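Local coordinates for putative carbohydrate-active enzyme (Uncultured organism, PDB 5WH8), which probably hydrolyses O-glycosidic bonds, as a cellulase of glycoside hydrolase family 5 whose TIM-barrel domain is the part of the longer protein described here, at residues A[222-227]-A[258-263]; A[196-201]-A[229-234]. All blocks are in the same frame, centred on the assembly; numbering follows the deposited sequence.

Interaction 1 of 2, residues A[222-227]-A[258-263]; sequences KAQVAI and MDWMDA. With EDO (1,2-ethanediol), chain D.
Ala223 and Trp260 make the closest apolar contact between two nearly parallel helices of the barrel exterior. The short helical segments 222-227 and 258-263 run with their axes 12.9 Å apart and only 4° from parallel, a spacing that leaves the backbones well apart. The indole of Trp260 bridges that distance. With CG anti to the backbone N (chi1 179°), the ring is carried out toward the neighbouring helix, and its six-membered end reaches the methyl group of Ala223, with CH2 3.5 Å from CB. One turn further on, Ile227 brings its CD1 to 4.4 Å from CZ2 of Trp260, a looser touch. Both aliphatic groups approach the ring obliquely. Leu208 and Ile266 also touch the indole, while Leu233 of strand 233-239 lies against Ala223 and Ile227, seating helix 217-228 on the barrel wall.

Polar contact is indirect. Gln224 OE1 and Trp260 NE1 are 4.2 Å apart, too far for a hydrogen bond, and the amide plane is turned 75° from the ring. A water lies in the indole plane at its edge, accepting from Trp260 NE1 at 3.0 Å and donating to Gln224 OE1 at 2.9 Å. The same OE1 receives a hydrogen bond from Arg264 NE, and Arg264 also makes a cation-pi contact with Trp260; together these hold amide and indole in relation to each other.

Away from the indole, on another side of helix 251-263, an ethanediol, probably from the crystallisation liquor, donates to both carboxylate oxygens of Asp262, its O2 lying 2.6 Å from OD1.

The arrangement is characteristic of the (beta/alpha)8 or TIM barrel, in which successive outer helices run parallel; here the helices that precede and follow strand 233-239 in the chain meet through one large aromatic side chain.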
ATOM      1  N   LYS A 222      -8.638  -8.254 -16.835  1.00  9.61           N
ATOM      2  CA  LYS A 222      -7.172  -8.289 -16.846  1.00  9.11           C
ATOM      3  C   LYS A 222      -6.618  -8.897 -15.555  1.00 10.55           C
ATOM      4  O   LYS A 222      -5.707  -9.730 -15.571  1.00 10.16           O
ATOM      5  CB  LYS A 222      -6.597  -6.872 -17.030  1.00  9.99           C
ATOM      6  CG  LYS A 222      -6.694  -6.382 -18.474  1.00 11.73           C
ATOM      7  CD  LYS A 222      -6.615  -4.855 -18.628  1.00 11.96           C
ATOM      8  CE  LYS A 222      -5.277  -4.244 -18.168  1.00 14.04           C
ATOM      9  NZ  LYS A 222      -4.097  -4.716 -18.943  1.00 13.92           N
ATOM     10  N   ALA A 223      -7.182  -8.480 -14.429  1.00  9.90           N
ATOM     11  CA  ALA A 223      -6.740  -9.013 -13.146  1.00  9.74           C
ATOM     12  C   ALA A 223      -7.026 -10.509 -13.064  1.00 11.30           C
ATOM     13  O   ALA A 223      -6.203 -11.285 -12.540  1.00 10.93           O
ATOM     14  CB  ALA A 223      -7.405  -8.277 -11.993  1.00 11.28           C
ATOM     15  N   GLN A 224      -8.180 -10.937 -13.591  1.00 10.97           N
ATOM     16  CA  GLN A 224      -8.522 -12.365 -13.540  1.00 10.86           C
ATOM     17  C   GLN A 224      -7.554 -13.200 -14.379  1.00 10.96           C
ATOM     18  O   GLN A 224      -7.252 -14.347 -14.004  1.00 11.07           O
ATOM     19  CB  GLN A 224      -9.967 -12.622 -14.000  1.00 10.65           C
ATOM     20  CG  GLN A 224     -10.460 -14.037 -13.695  1.00 11.89           C
ATOM     21  CD  GLN A 224     -10.554 -14.267 -12.217  1.00 14.64           C
ATOM     22  OE1 GLN A 224     -11.182 -13.471 -11.518  1.00 15.08           O
ATOM     23  NE2 GLN A 224      -9.908 -15.324 -11.719  1.00 13.08           N
ATOM     24  N   VAL A 225      -7.089 -12.669 -15.518  1.00 10.14           N
ATOM     25  CA  VAL A 225      -6.040 -13.355 -16.291  1.00  9.66           C
ATOM     26  C   VAL A 225      -4.805 -13.592 -15.409  1.00 10.63           C
ATOM     27  O   VAL A 225      -4.266 -14.692 -15.363  1.00 10.17           O
ATOM     28  CB  VAL A 225      -5.631 -12.574 -17.584  1.00 10.02           C
ATOM     29  CG1 VAL A 225      -4.405 -13.234 -18.256  1.00 13.68           C
ATOM     30  CG2 VAL A 225      -6.810 -12.480 -18.556  1.00 13.11           C
ATOM     31  N   ALA A 226      -4.366 -12.562 -14.683  1.00 11.54           N
ATOM     32  CA  ALA A 226      -3.209 -12.710 -13.802  1.00 11.61           C
ATOM     33  C   ALA A 226      -3.422 -13.729 -12.694  1.00 10.97           C
ATOM     34  O   ALA A 226      -2.531 -14.526 -12.392  1.00 11.17           O
ATOM     35  CB  ALA A 226      -2.831 -11.352 -13.185  1.00 11.69           C
ATOM     36  N   ILE A 227      -4.581 -13.693 -12.056  1.00  9.89           N
ATOM     37  CA  ILE A 227      -4.922 -14.658 -11.030  1.00  8.06           C
ATOM     38  C   ILE A 227      -4.931 -16.090 -11.590  1.00 11.10           C
ATOM     39  O   ILE A 227      -4.380 -17.008 -10.980  1.00 13.59           O
ATOM     40  CB  ILE A 227      -6.286 -14.340 -10.397  1.00 10.00           C
ATOM     41  CG1 ILE A 227      -6.229 -12.988  -9.666  1.00 12.58           C
ATOM     42  CG2 ILE A 227      -6.719 -15.492  -9.430  1.00 12.73           C
ATOM     43  CD1 ILE A 227      -7.598 -12.466  -9.242  1.00 14.65           C
ATOM     44  N   MET A 258     -15.616  -3.962  -4.573  1.00  9.64           N
ATOM     45  CA  MET A 258     -15.471  -4.526  -3.224  1.00 11.15           C
ATOM     46  C   MET A 258     -15.943  -5.964  -3.166  1.00 11.03           C
ATOM     47  O   MET A 258     -15.268  -6.792  -2.585  1.00 12.47           O
ATOM     48  CB  MET A 258     -16.237  -3.693  -2.204  1.00 13.91           C
ATOM     49  CG  MET A 258     -15.633  -2.348  -1.965  1.00 17.70           C
ATOM     50  SD  MET A 258     -14.405  -2.421  -0.654  1.00 20.34           S
ATOM     51  CE  MET A 258     -13.750  -0.726  -0.724  1.00 20.54           C
ATOM     52  N   ASP A 259     -17.073  -6.266  -3.811  1.00 14.02           N
ATOM     53  CA  ASP A 259     -17.577  -7.642  -3.835  1.00 13.55           C
ATOM     54  C   ASP A 259     -16.584  -8.546  -4.543  1.00 13.37           C
ATOM     55  O   ASP A 259     -16.331  -9.695  -4.117  1.00 14.06           O
ATOM     56  CB  ASP A 259     -18.935  -7.718  -4.535  1.00 13.56           C
ATOM     57  CG  ASP A 259     -20.064  -7.219  -3.675  1.00 22.81           C
ATOM     58  OD1 ASP A 259     -19.924  -7.217  -2.436  1.00 26.13           O
ATOM     59  OD2 ASP A 259     -21.102  -6.834  -4.246  1.00 24.82           O
ATOM     60  N   TRP A 260     -16.015  -8.021  -5.621  1.00 10.58           N
ATOM     61  CA  TRP A 260     -15.066  -8.768  -6.450  1.00 11.29           C
ATOM     62  C   TRP A 260     -13.791  -9.073  -5.655  1.00 13.05           C
ATOM     63  O   TRP A 260     -13.282 -10.211  -5.673  1.00 13.01           O
ATOM     64  CB  TRP A 260     -14.762  -7.965  -7.740  1.00 12.86           C
ATOM     65  CG  TRP A 260     -13.754  -8.605  -8.695  1.00 10.11           C
ATOM     66  CD1 TRP A 260     -14.028  -9.450  -9.732  1.00 11.67           C
ATOM     67  CD2 TRP A 260     -12.340  -8.403  -8.700  1.00 11.23           C
ATOM     68  NE1 TRP A 260     -12.857  -9.792 -10.384  1.00 13.41           N
ATOM     69  CE2 TRP A 260     -11.808  -9.156  -9.769  1.00 14.05           C
ATOM     70  CE3 TRP A 260     -11.467  -7.643  -7.912  1.00 10.94           C
ATOM     71  CZ2 TRP A 260     -10.433  -9.204 -10.043  1.00 15.43           C
ATOM     72  CZ3 TRP A 260     -10.108  -7.698  -8.176  1.00 14.45           C
ATOM     73  CH2 TRP A 260      -9.605  -8.463  -9.248  1.00 17.38           C
ATOM     74  N   MET A 261     -13.276  -8.077  -4.935  1.00  9.45           N
ATOM     75  CA  MET A 261     -12.086  -8.291  -4.107  1.00  8.65           C
ATOM     76  C   MET A 261     -12.370  -9.252  -2.949  1.00 10.05           C
ATOM     77  O   MET A 261     -11.543 -10.099  -2.636  1.00 11.07           O
ATOM     78  CB  MET A 261     -11.555  -6.968  -3.538  1.00 11.08           C
ATOM     79  CG  MET A 261     -10.900  -6.045  -4.579  1.00  8.46           C
ATOM     80  SD  MET A 261     -10.101  -4.578  -3.864  1.00 11.18           S
ATOM     81  CE  MET A 261     -11.506  -3.568  -3.381  1.00 12.42           C
ATOM     82  N   ASP A 262     -13.511  -9.100  -2.300  1.00 11.16           N
ATOM     83  CA  ASP A 262     -13.865  -9.969  -1.187  1.00 10.10           C
ATOM     84  C   ASP A 262     -13.922 -11.435  -1.625  1.00 11.93           C
ATOM     85  O   ASP A 262     -13.473 -12.305  -0.886  1.00 14.71           O
ATOM     86  CB  ASP A 262     -15.218  -9.567  -0.578  1.00 12.92           C
ATOM     87  CG  ASP A 262     -15.170  -8.237   0.161  1.00 17.37           C
ATOM     88  OD1 ASP A 262     -14.061  -7.699   0.381  1.00 15.65           O
ATOM     89  OD2 ASP A 262     -16.260  -7.736   0.541  1.00 15.14           O
ATOM     90  N   ALA A 263     -14.467 -11.699  -2.818  1.00 11.76           N
ATOM     91  CA  ALA A 263     -14.611 -13.075  -3.290  1.00 14.12           C
ATOM     92  C   ALA A 263     -13.273 -13.727  -3.543  1.00 17.67           C
ATOM     93  O   ALA A 263     -13.158 -14.955  -3.475  1.00 17.49           O
ATOM     94  CB  ALA A 263     -15.455 -13.111  -4.548  1.00 16.43           C
TER
HETATM   95  C1  EDO D 403     -15.872  -5.222   3.239  1.00 22.96           C
HETATM   96  O1  EDO D 403     -16.155  -6.636   3.141  1.00 23.81           O
HETATM   97  C2  EDO D 403     -15.114  -4.768   1.996  1.00 21.03           C
HETATM   98  O2  EDO D 403     -13.909  -5.530   1.848  1.00 17.42           O
HETATM   99  O   HOH W   1     -13.044 -11.603 -12.718  1.00 20.50           O

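Interaction 2 of 2, residues A[196-201]-A[229-234]; sequences QDPLSY and KGLALF. With EDO (1,2-ethanediol), chain C.
Lys229 begins the contact as the first residue to leave helical geometry after helix 217-228. Its aliphatic chain crosses the side chain of Gln196 at about a right angle, and the contact is made by methylenes: CD of Lys229 lies 3.6 Å from Gln196 NE2. A bend at chi3 (69°) turns CE toward the amide as well, close to both NE2 and OE1. Gln196 NE2 has its polar partner elsewhere, in the carbonyl O of Asp192.

Gly230 follows with a positive phi of 99°, as the C-prime residue of a Schellman motif that closes the helix and turns the chain. Leu231 then points toward segment 196-201, its CD2 packing on CB of Pro198 at 4.0 Å. Tyr206 touches both of these side chains, and Ala195 adds to the cover of the leucine. At Ala232 the backbone N donates a nearly straight bond, 2.9 Å long, to O2 of an ethanediol probably derived from the crystallisation liquor.

Leu233 and Phe234 enter strand 233-239. The contact thus joins two alpha-to-beta loops that lead into neighbouring parallel strands of a TIM barrel.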
ATOM      1  N   GLN A 196       2.709 -13.022 -17.918  1.00 16.07           N
ATOM      2  CA  GLN A 196       3.320 -13.734 -19.056  1.00 16.36           C
ATOM      3  C   GLN A 196       4.804 -14.052 -18.806  1.00 21.96           C
ATOM      4  O   GLN A 196       5.369 -14.936 -19.454  1.00 20.36           O
ATOM      5  CB  GLN A 196       3.183 -12.927 -20.359  1.00 17.02           C
ATOM      6  CG  GLN A 196       1.774 -12.427 -20.661  1.00 19.29           C
ATOM      7  CD  GLN A 196       0.744 -13.550 -20.780  1.00 29.86           C
ATOM      8  OE1 GLN A 196       0.965 -14.545 -21.476  1.00 32.45           O
ATOM      9  NE2 GLN A 196      -0.395 -13.390 -20.107  1.00 22.38           N
ATOM     10  N   ASP A 197       5.426 -13.345 -17.862  1.00 15.18           N
ATOM     11  CA  ASP A 197       6.846 -13.505 -17.572  1.00 18.12           C
ATOM     12  C   ASP A 197       7.113 -13.078 -16.133  1.00 14.74           C
ATOM     13  O   ASP A 197       7.759 -12.070 -15.904  1.00 14.42           O
ATOM     14  CB  ASP A 197       7.676 -12.668 -18.549  1.00 16.46           C
ATOM     15  CG  ASP A 197       9.177 -12.935 -18.454  1.00 21.59           C
ATOM     16  OD1 ASP A 197       9.602 -13.977 -17.906  1.00 22.92           O
ATOM     17  OD2 ASP A 197       9.941 -12.088 -18.960  1.00 27.10           O
ATOM     18  N   PRO A 198       6.599 -13.841 -15.152  1.00 14.88           N
ATOM     19  CA  PRO A 198       6.707 -13.379 -13.762  1.00 15.71           C
ATOM     20  C   PRO A 198       8.111 -13.428 -13.185  1.00 16.31           C
ATOM     21  O   PRO A 198       8.997 -14.129 -13.698  1.00 16.24           O
ATOM     22  CB  PRO A 198       5.780 -14.331 -12.988  1.00 18.24           C
ATOM     23  CG  PRO A 198       5.532 -15.476 -13.871  1.00 20.84           C
ATOM     24  CD  PRO A 198       5.768 -15.045 -15.292  1.00 16.24           C
ATOM     25  N   LEU A 199       8.304 -12.660 -12.115  1.00 15.44           N
ATOM     26  CA  LEU A 199       9.545 -12.699 -11.329  1.00 14.48           C
ATOM     27  C   LEU A 199       9.781 -14.082 -10.706  1.00 15.51           C
ATOM     28  O   LEU A 199       8.827 -14.779 -10.346  1.00 16.17           O
ATOM     29  CB  LEU A 199       9.507 -11.637 -10.222  1.00 15.35           C
ATOM     30  CG  LEU A 199       9.456 -10.196 -10.706  1.00 17.21           C
ATOM     31  CD1 LEU A 199       8.936  -9.268  -9.598  1.00 18.30           C
ATOM     32  CD2 LEU A 199      10.855  -9.794 -11.139  1.00 18.33           C
ATOM     33  N   SER A 200      11.047 -14.485 -10.578  1.00 16.14           N
ATOM     34  CA  SER A 200      11.355 -15.827 -10.040  1.00 17.51           C
ATOM     35  C   SER A 200      11.566 -15.892  -8.523  1.00 29.21           C
ATOM     36  O   SER A 200      11.925 -16.939  -7.984  1.00 40.09           O
ATOM     37  CB  SER A 200      12.601 -16.396 -10.734  1.00 20.87           C
ATOM     38  OG  SER A 200      12.324 -16.585 -12.106  1.00 29.66           O
ATOM     39  N   TYR A 201      11.328 -14.790  -7.830  1.00 19.40           N
ATOM     40  CA  TYR A 201      11.552 -14.715  -6.391  1.00 14.08           C
ATOM     41  C   TYR A 201      10.332 -15.195  -5.608  1.00 18.00           C
ATOM     42  O   TYR A 201       9.210 -15.079  -6.091  1.00 18.65           O
ATOM     43  CB  TYR A 201      11.868 -13.271  -5.977  1.00 16.69           C
ATOM     44  CG  TYR A 201      13.009 -12.638  -6.731  1.00 17.14           C
ATOM     45  CD1 TYR A 201      14.324 -12.945  -6.425  1.00 21.06           C
ATOM     46  CD2 TYR A 201      12.769 -11.721  -7.748  1.00 22.42           C
ATOM     47  CE1 TYR A 201      15.375 -12.358  -7.122  1.00 27.73           C
ATOM     48  CE2 TYR A 201      13.798 -11.131  -8.435  1.00 24.58           C
ATOM     49  CZ  TYR A 201      15.102 -11.459  -8.131  1.00 26.03           C
ATOM     50  OH  TYR A 201      16.124 -10.857  -8.840  1.00 26.86           O
ATOM     51  N   LYS A 229      -3.298 -17.222 -14.040  1.00 11.92           N
ATOM     52  CA  LYS A 229      -1.914 -17.586 -14.334  1.00 11.82           C
ATOM     53  C   LYS A 229      -1.002 -17.666 -13.085  1.00 14.95           C
ATOM     54  O   LYS A 229       0.213 -17.842 -13.210  1.00 18.19           O
ATOM     55  CB  LYS A 229      -1.335 -16.600 -15.343  1.00 15.83           C
ATOM     56  CG  LYS A 229      -2.013 -16.740 -16.718  1.00 19.86           C
ATOM     57  CD  LYS A 229      -1.353 -15.897 -17.781  1.00 30.58           C
ATOM     58  CE  LYS A 229       0.036 -16.418 -18.145  1.00 38.64           C
ATOM     59  NZ  LYS A 229       0.010 -17.796 -18.715  1.00 45.65           N
ATOM     60  N   GLY A 230      -1.595 -17.514 -11.903  1.00 10.83           N
ATOM     61  CA  GLY A 230      -0.920 -17.801 -10.648  1.00 12.94           C
ATOM     62  C   GLY A 230      -0.340 -16.645  -9.864  1.00 15.42           C
ATOM     63  O   GLY A 230       0.410 -16.907  -8.917  1.00 13.95           O
ATOM     64  N   LEU A 231      -0.661 -15.397 -10.222  1.00 13.38           N
ATOM     65  CA  LEU A 231      -0.136 -14.232  -9.475  1.00 11.42           C
ATOM     66  C   LEU A 231      -1.033 -13.843  -8.292  1.00 11.40           C
ATOM     67  O   LEU A 231      -2.255 -13.917  -8.359  1.00 12.09           O
ATOM     68  CB  LEU A 231       0.030 -13.005 -10.380  1.00 11.66           C
ATOM     69  CG  LEU A 231       0.910 -13.133 -11.619  1.00 15.20           C
ATOM     70  CD1 LEU A 231       1.300 -11.785 -12.150  1.00 13.49           C
ATOM     71  CD2 LEU A 231       2.140 -13.968 -11.344  1.00 19.02           C
ATOM     72  N   ALA A 232      -0.386 -13.443  -7.206  1.00 11.17           N
ATOM     73  CA  ALA A 232      -1.058 -12.901  -6.026  1.00 10.29           C
ATOM     74  C   ALA A 232      -1.114 -11.387  -6.184  1.00  9.76           C
ATOM     75  O   ALA A 232      -0.065 -10.759  -6.363  1.00 12.55           O
ATOM     76  CB  ALA A 232      -0.305 -13.283  -4.761  1.00 11.66           C
ATOM     77  N   LEU A 233      -2.313 -10.825  -6.161  1.00 10.00           N
ATOM     78  CA  LEU A 233      -2.518  -9.393  -6.410  1.00 10.91           C
ATOM     79  C   LEU A 233      -2.794  -8.656  -5.100  1.00  9.74           C
ATOM     80  O   LEU A 233      -3.425  -9.203  -4.190  1.00 11.52           O
ATOM     81  CB  LEU A 233      -3.678  -9.161  -7.364  1.00  9.55           C
ATOM     82  CG  LEU A 233      -3.620  -9.876  -8.709  1.00 10.25           C
ATOM     83  CD1 LEU A 233      -4.826  -9.436  -9.528  1.00 12.57           C
ATOM     84  CD2 LEU A 233      -2.309  -9.607  -9.446  1.00 12.43           C
ATOM     85  N   PHE A 234      -2.334  -7.410  -5.012  1.00  9.03           N
ATOM     86  CA  PHE A 234      -2.580  -6.568  -3.837  1.00  9.55           C
ATOM     87  C   PHE A 234      -3.068  -5.213  -4.327  1.00  9.90           C
ATOM     88  O   PHE A 234      -2.361  -4.569  -5.092  1.00 10.18           O
ATOM     89  CB  PHE A 234      -1.291  -6.413  -3.009  1.00 10.28           C
ATOM     90  CG  PHE A 234      -1.485  -6.021  -1.553  1.00  9.26           C
ATOM     91  CD1 PHE A 234      -2.174  -4.879  -1.183  1.00  9.80           C
ATOM     92  CD2 PHE A 234      -0.952  -6.815  -0.532  1.00 10.04           C
ATOM     93  CE1 PHE A 234      -2.322  -4.538   0.179  1.00  9.36           C
ATOM     94  CE2 PHE A 234      -1.099  -6.476   0.816  1.00 10.14           C
ATOM     95  CZ  PHE A 234      -1.792  -5.338   1.162  1.00 12.11           C
TER
HETATM   96  C1  EDO C 402       2.650 -16.032  -6.841  1.00 21.23           C
HETATM   97  O1  EDO C 402       2.935 -16.189  -5.445  1.00 25.33           O
HETATM   98  C2  EDO C 402       3.303 -14.748  -7.329  1.00 21.83           C
HETATM   99  O2  EDO C 402       2.500 -13.616  -6.964  1.00 13.37           O

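How the interactions relate
Both contacts lie at the periphery of the barrel, interaction 1 in the helical layer and interaction 2 among the loops that enter the strands. Each has one buried touching residue, but only interaction 2 has exposed ones. Interaction 1 relies on one large aromatic ring with a water at its edge; interaction 2 pairs two loops through a glutamine amide laid across lysine methylenes and a proline-leucine touch. They share the passage from helix 217-228 into strand 233-239: the helix supplies a segment to the first and ends just before residues 229-234 of the second. A probable hydrogen bond of the Schellman motif, from Leu231 N to Ala226 O at 3.0 Å, links them.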